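Local coordinates for phage terminase large subunit (Thermus phage P7426, PDB 7KS4), which probably acts as the ATP-driven motor that packages viral DNA into empty capsids and as the endonuclease that cuts the genome, the present chain being its N-terminal ATPase domain, at residues A[42-46]-A[224-230]; A[152-158]-A[180-186]. All coordinates share one frame; numbering follows the deposited sequence. Where two conformers were deposited one is given.

Interaction 1 (A[42-46]-A[224-230]). With SO4 (sulfate ion), chain H.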
loop_
_atom_site.group_PDB
_atom_site.type_symbol
_atom_site.label_atom_id
_atom_site.label_comp_id
_atom_site.label_asym_id
_atom_site.label_seq_id
_atom_site.Cartn_x
_atom_site.Cartn_y
_atom_site.Cartn_z
ATOM N N LEU A 42 10.147 -4.358 2.319
ATOM C CA LEU A 42 10.279 -4.376 3.770
ATOM C C LEU A 42 9.988 -5.779 4.286
ATOM O O LEU A 42 9.160 -6.506 3.732
ATOM C CB LEU A 42 9.333 -3.350 4.455
ATOM C CG LEU A 42 9.206 -1.937 3.862
ATOM C CD1 LEU A 42 8.203 -1.103 4.652
ATOM C CD2 LEU A 42 10.544 -1.211 3.820
ATOM N N GLY A 43 10.697 -6.167 5.340
ATOM C CA GLY A 43 10.459 -7.456 5.953
ATOM C C GLY A 43 9.134 -7.497 6.687
ATOM O O GLY A 43 8.449 -6.489 6.865
ATOM N N ARG A 44 8.766 -8.699 7.122
ATOM C CA ARG A 44 7.571 -8.857 7.940
ATOM C C ARG A 44 7.649 -7.973 9.175
ATOM O O ARG A 44 8.729 -7.713 9.710
ATOM C CB ARG A 44 7.405 -10.309 8.374
ATOM C CG ARG A 44 7.248 -11.270 7.233
ATOM C CD ARG A 44 7.050 -12.675 7.753
ATOM N NE ARG A 44 6.802 -13.622 6.671
ATOM C CZ ARG A 44 6.559 -14.914 6.850
ATOM N NH1 ARG A 44 6.529 -15.424 8.077
ATOM N NH2 ARG A 44 6.345 -15.697 5.803
ATOM N N GLN A 45 6.479 -7.521 9.633
ATOM C CA GLN A 45 6.331 -6.696 10.829
ATOM C C GLN A 45 6.838 -5.276 10.623
ATOM O O GLN A 45 7.093 -4.560 11.594
ATOM C CB GLN A 45 7.035 -7.333 12.032
ATOM C CG GLN A 45 6.606 -8.767 12.300
ATOM C CD GLN A 45 7.235 -9.346 13.560
ATOM O OE1 GLN A 45 8.257 -8.857 14.043
ATOM N NE2 GLN A 45 6.618 -10.392 14.100
ATOM N N SER A 46 6.987 -4.838 9.378
ATOM C CA SER A 46 7.517 -3.507 9.116
ATOM C C SER A 46 6.448 -2.423 9.095
ATOM O O SER A 46 6.797 -1.244 8.980
ATOM C CB SER A 46 8.270 -3.492 7.784
ATOM O OG SER A 46 9.482 -4.225 7.875
ATOM N N ALA A 224 13.731 -1.926 4.390
ATOM C CA ALA A 224 13.949 -2.140 5.815
ATOM C C ALA A 224 13.778 -3.615 6.128
ATOM O O ALA A 224 12.784 -4.228 5.726
ATOM C CB ALA A 224 12.982 -1.302 6.663
ATOM N N ALA A 225 14.751 -4.178 6.838
ATOM C CA ALA A 225 14.578 -5.487 7.433
ATOM C C ALA A 225 13.628 -5.387 8.620
ATOM O O ALA A 225 13.388 -4.311 9.169
ATOM C CB ALA A 225 15.926 -6.052 7.889
ATOM N N SER A 226 13.077 -6.531 9.015
ATOM C CA SER A 226 12.208 -6.544 10.184
ATOM C C SER A 226 12.911 -5.932 11.390
ATOM O O SER A 226 12.294 -5.202 12.178
ATOM C CB SER A 226 11.765 -7.971 10.483
ATOM O OG SER A 226 11.194 -8.560 9.328
ATOM N N TRP A 227 14.210 -6.196 11.536
ATOM C CA TRP A 227 14.946 -5.699 12.690
ATOM C C TRP A 227 15.380 -4.250 12.537
ATOM O O TRP A 227 15.828 -3.655 13.523
ATOM C CB TRP A 227 16.166 -6.581 12.960
ATOM C CG TRP A 227 17.066 -6.750 11.785
ATOM C CD1 TRP A 227 17.976 -5.854 11.316
ATOM C CD2 TRP A 227 17.151 -7.897 10.929
ATOM N NE1 TRP A 227 18.624 -6.369 10.218
ATOM C CE2 TRP A 227 18.136 -7.623 9.964
ATOM C CE3 TRP A 227 16.488 -9.128 10.888
ATOM C CZ2 TRP A 227 18.475 -8.533 8.966
ATOM C CZ3 TRP A 227 16.831 -10.031 9.900
ATOM C CH2 TRP A 227 17.815 -9.729 8.955
ATOM N N ASP A 228 15.267 -3.669 11.339
ATOM C CA ASP A 228 15.395 -2.220 11.216
ATOM C C ASP A 228 14.222 -1.511 11.883
ATOM O O ASP A 228 14.398 -0.441 12.477
ATOM C CB ASP A 228 15.483 -1.803 9.745
ATOM C CG ASP A 228 16.781 -2.233 9.086
ATOM O OD1 ASP A 228 17.827 -2.239 9.770
ATOM O OD2 ASP A 228 16.754 -2.560 7.879
ATOM N N VAL A 229 13.028 -2.090 11.799
ATOM C CA VAL A 229 11.863 -1.510 12.453
ATOM C C VAL A 229 11.752 -1.971 13.901
ATOM O O VAL A 229 11.289 -1.212 14.757
ATOM C CB VAL A 229 10.583 -1.859 11.683
ATOM C CG1 VAL A 229 9.393 -1.083 12.262
ATOM C CG2 VAL A 229 10.755 -1.585 10.177
ATOM N N TRP A 230 12.156 -3.212 14.189
ATOM C CA TRP A 230 12.089 -3.790 15.528
ATOM C C TRP A 230 13.495 -4.197 15.949
ATOM O O TRP A 230 13.838 -5.389 15.940
ATOM C CB TRP A 230 11.131 -4.979 15.564
ATOM C CG TRP A 230 9.725 -4.593 15.245
ATOM C CD1 TRP A 230 9.018 -4.911 14.120
ATOM C CD2 TRP A 230 8.853 -3.798 16.056
ATOM N NE1 TRP A 230 7.756 -4.367 14.186
ATOM C CE2 TRP A 230 7.630 -3.678 15.366
ATOM C CE3 TRP A 230 8.988 -3.174 17.304
ATOM C CZ2 TRP A 230 6.548 -2.962 15.882
ATOM C CZ3 TRP A 230 7.914 -2.464 17.814
ATOM C CH2 TRP A 230 6.710 -2.363 17.105
HETATM S S SO4 H . 5.669 -16.402 11.374
HETATM O O1 SO4 H . 5.922 -17.355 12.453
HETATM O O2 SO4 H . 4.639 -15.456 11.790
HETATM O O3 SO4 H . 5.214 -17.133 10.194
HETATM O O4 SO4 H . 6.888 -15.662 11.054
#
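Leu-42 and Ala-224 pair at the ends of two parallel strands, and past them the loop 43-46 leans on the short helix 226-229. The tight part starts with backbone: Gly-43 N donates to Ala-224 O at 2.9 Å, and the same oxygen takes a CA-H...O contact from Leu-42. On one face of the sheet Leu-42 CD2 packs against Ala-224 CB at 3.7 Å, with Val-26 of helix 25-32 touching both. Gly-43 passes close to Ser-226, its C 3.5 Å from Ser-226 OG. That hydroxyl, OG anti to its own carbonyl carbon (chi1 -53°), gives its proton to Arg-44 O at 2.6 Å, in the carbonyl plane and on a lone pair. One residue on, Trp-230 NE1 reaches Gln-45 O at 2.7 Å; the oxygen lies off the indole edge, 17° out of the ring plane, and the bond is bent (133° at the hydrogen). The Gln-45 side chain crosses the indole at about a right angle, and its OE1 is held by Arg-233, which also makes a cation-pi contact with Trp-230. Ser-46 OG bonds back to Gly-43 O from above the carbonyl plane and rests on Val-229 CG2 at 3.7 Å. Arg-44 marks the loose side: its CB sets off away from 224-230 and the chain runs extended from CG to NE. NE makes a long, weak ion pair with Glu-252, and NH1 a weak bond to O4 of a sulfate at 3.0 Å, an ion probably from the crystallisation liquor and also bound by Arg-240. Gln-45 N and, weakly, Ser-46 N bond to the ADP beta-phosphate, so this type II turn, hydrogen-bonded to Ser-226 and Trp-230, is part of the P-loop (Walker A) of an ASCE ATPase.

Interaction 2 (A[152-158]-A[180-186])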
loop_
_atom_site.group_PDB
_atom_site.type_symbol
_atom_site.label_atom_id
_atom_site.label_comp_id
_atom_site.label_asym_id
_atom_site.label_seq_id
_atom_site.Cartn_x
_atom_site.Cartn_y
_atom_site.Cartn_z
ATOM N N ILE A 152 -2.955 0.134 -4.363
ATOM C CA ILE A 152 -1.999 -0.503 -3.469
ATOM C C ILE A 152 -1.832 -1.942 -3.923
ATOM O O ILE A 152 -2.824 -2.666 -4.074
ATOM C CB ILE A 152 -2.472 -0.447 -2.005
ATOM C CG1 ILE A 152 -2.640 1.006 -1.565
ATOM C CG2 ILE A 152 -1.488 -1.196 -1.101
ATOM C CD1 ILE A 152 -3.677 1.196 -0.459
ATOM N N LEU A 153 -0.583 -2.351 -4.149
ATOM C CA LEU A 153 -0.253 -3.742 -4.436
ATOM C C LEU A 153 0.404 -4.307 -3.188
ATOM O O LEU A 153 1.495 -3.871 -2.805
ATOM C CB LEU A 153 0.672 -3.882 -5.645
ATOM C CG LEU A 153 0.005 -3.857 -7.020
ATOM C CD1 LEU A 153 -0.533 -2.484 -7.336
ATOM C CD2 LEU A 153 0.986 -4.312 -8.096
ATOM N N ASP A 154 -0.264 -5.264 -2.557
ATOM C CA ASP A 154 0.242 -5.918 -1.358
ATOM C C ASP A 154 0.875 -7.246 -1.749
ATOM O O ASP A 154 0.364 -7.951 -2.622
ATOM C CB ASP A 154 -0.882 -6.137 -0.348
ATOM C CG ASP A 154 -0.370 -6.555 1.018
ATOM O OD1 ASP A 154 0.789 -6.239 1.355
ATOM O OD2 ASP A 154 -1.140 -7.190 1.759
ATOM N N GLU A 155 1.992 -7.578 -1.107
ATOM C CA GLU A 155 2.835 -8.705 -1.521
ATOM C C GLU A 155 2.994 -8.728 -3.041
ATOM O O GLU A 155 2.785 -9.741 -3.721
ATOM C CB GLU A 155 2.293 -10.027 -0.985
ATOM C CG GLU A 155 2.802 -10.338 0.429
ATOM C CD GLU A 155 4.332 -10.362 0.507
ATOM O OE1 GLU A 155 4.958 -11.263 -0.095
ATOM O OE2 GLU A 155 4.909 -9.457 1.143
ATOM N N ALA A 156 3.404 -7.572 -3.560
ATOM C CA ALA A 156 3.505 -7.368 -4.999
ATOM C C ALA A 156 4.464 -8.345 -5.667
ATOM O O ALA A 156 4.249 -8.726 -6.823
ATOM C CB ALA A 156 3.953 -5.936 -5.275
ATOM N N ALA A 157 5.542 -8.740 -4.984
ATOM C CA ALA A 157 6.511 -9.628 -5.619
ATOM C C ALA A 157 5.910 -10.988 -5.941
ATOM O O ALA A 157 6.480 -11.735 -6.745
ATOM C CB ALA A 157 7.746 -9.793 -4.732
ATOM N N MET A 158 4.774 -11.322 -5.333
ATOM C CA MET A 158 4.052 -12.547 -5.631
ATOM C C MET A 158 2.934 -12.343 -6.647
ATOM O O MET A 158 2.252 -13.311 -6.998
ATOM C CB MET A 158 3.480 -13.137 -4.337
ATOM C CG MET A 158 4.538 -13.741 -3.430
ATOM S SD MET A 158 5.305 -15.205 -4.165
ATOM C CE MET A 158 4.004 -16.420 -3.963
ATOM N N LEU A 180 1.258 2.516 -4.666
ATOM C CA LEU A 180 2.096 2.089 -3.555
ATOM C C LEU A 180 2.289 0.581 -3.684
ATOM O O LEU A 180 1.340 -0.189 -3.514
ATOM C CB LEU A 180 1.456 2.469 -2.224
ATOM C CG LEU A 180 2.177 2.017 -0.962
ATOM C CD1 LEU A 180 3.608 2.545 -0.900
ATOM C CD2 LEU A 180 1.361 2.474 0.246
ATOM N N ILE A 181 3.517 0.170 -3.986
ATOM C CA ILE A 181 3.852 -1.203 -4.350
ATOM C C ILE A 181 4.713 -1.751 -3.227
ATOM O O ILE A 181 5.873 -1.354 -3.079
ATOM C CB ILE A 181 4.576 -1.256 -5.700
ATOM C CG1 ILE A 181 3.703 -0.581 -6.767
ATOM C CG2 ILE A 181 4.918 -2.694 -6.092
ATOM C CD1 ILE A 181 4.415 -0.354 -8.092
ATOM N N ILE A 182 4.159 -2.671 -2.450
ATOM C CA ILE A 182 4.760 -3.101 -1.193
ATOM C C ILE A 182 4.865 -4.619 -1.195
ATOM O O ILE A 182 3.950 -5.317 -1.639
ATOM C CB ILE A 182 3.953 -2.603 0.030
ATOM C CG1 ILE A 182 2.530 -3.162 0.017
ATOM C CG2 ILE A 182 3.908 -1.092 0.028
ATOM C CD1 ILE A 182 1.651 -2.679 1.167
ATOM N N SER A 183 5.990 -5.132 -0.702
ATOM C CA SER A 183 6.165 -6.578 -0.678
ATOM C C SER A 183 7.387 -6.958 0.139
ATOM O O SER A 183 8.330 -6.175 0.275
ATOM C CB SER A 183 6.326 -7.139 -2.100
ATOM O OG SER A 183 6.178 -8.551 -2.124
ATOM N N THR A 184 7.363 -8.169 0.673
ATOM C CA THR A 184 8.634 -8.820 0.935
ATOM C C THR A 184 9.177 -9.350 -0.389
ATOM O O THR A 184 8.394 -9.730 -1.263
ATOM C CB THR A 184 8.475 -9.969 1.926
ATOM O OG1 THR A 184 7.625 -10.966 1.353
ATOM C CG2 THR A 184 7.866 -9.472 3.232
ATOM N N PRO A 185 10.491 -9.345 -0.590
ATOM C CA PRO A 185 11.023 -9.668 -1.919
ATOM C C PRO A 185 10.931 -11.154 -2.234
ATOM O O PRO A 185 10.945 -12.010 -1.343
ATOM C CB PRO A 185 12.482 -9.204 -1.839
ATOM C CG PRO A 185 12.819 -9.266 -0.389
ATOM C CD PRO A 185 11.550 -8.917 0.339
ATOM N N LYS A 186 10.862 -11.458 -3.529
ATOM C CA LYS A 186 10.760 -12.834 -4.004
ATOM C C LYS A 186 11.719 -13.047 -5.171
ATOM O O LYS A 186 11.352 -13.536 -6.241
ATOM C CB LYS A 186 9.317 -13.161 -4.384
ATOM C CG LYS A 186 8.685 -14.228 -3.517
ATOM C CD LYS A 186 8.350 -13.700 -2.142
ATOM C CE LYS A 186 7.615 -14.732 -1.322
ATOM N NZ LYS A 186 7.279 -14.210 0.024
#
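Glu-155, the predicted ATPase catalytic residue, grips Thr-184 through both carboxylate oxygens. Thr-184 N meets OE2 at 2.8 Å in an almost straight bond (176° at the hydrogen), while Thr-184 OG1 donates to OE1 at 3.0 Å; each arrives on the syn side, somewhat out of the carboxylate plane. A bend at chi2 (-57°) folds the glutamate back toward the threonine, although its CB sets off away from 180-186. Lys-186 NZ makes a long ion pair with OE1, its stronger partner being Glu-252, and its aliphatic chain crosses Met-158 at a slant, Lys-186 CG 3.6 Å from Met-158 SD.

Behind this first shell the backbone is pinned by Ser-183. Its OG, anti to the backbone N (chi1 -166°), accepts from Ala-157 N at 2.9 Å and donates to Thr-184 O, which fixes the 3-10 turn 156-158 against the strand end. Ala-156 N adds a bond to Ile-182 O, and Ala-156 CB presses tightly on Ile-181 CG2 at 3.5 Å. Asp-154 OD1 touches Ile-182 CD1, and OD2 is held by Gln-77; the side chain is about 3 Å from the bound magnesium.

Farther back, Leu-153 N to Leu-180 O and Ile-182 N to Leu-153 O (2.9 Å) make regular parallel pairing of the Walker B strand. Ile-152, Leu-180 and Ile-182 face helix 48-62; Leu-153 and Ile-181 face helix 190-197. Strands 150-153 and 178-183, joined through helix 161-175, sit in the sheet between strands 67-72 and 37-42.

From the N terminus, strand 37-42 comes first and runs into 42-46, the opening half of interaction 1, which closes only when the chain returns at 224-230. Within that long loop lies the much shorter one of interaction 2, from 152-158 through helix 161-175 to 180-186; the two loops nest and do not cross. In the sheet the order is 150-153, 178-183, 37-42, 219-224, so the contacts join successive strand pairs and meet in the middle: Leu-42 N lies 3.3 Å from Ser-183 O, a probable hydrogen bond, and Thr-184 CG2 packs on Leu-42 O. Both lie at the C-terminal edge of the parallel strands, where the nucleotide binds.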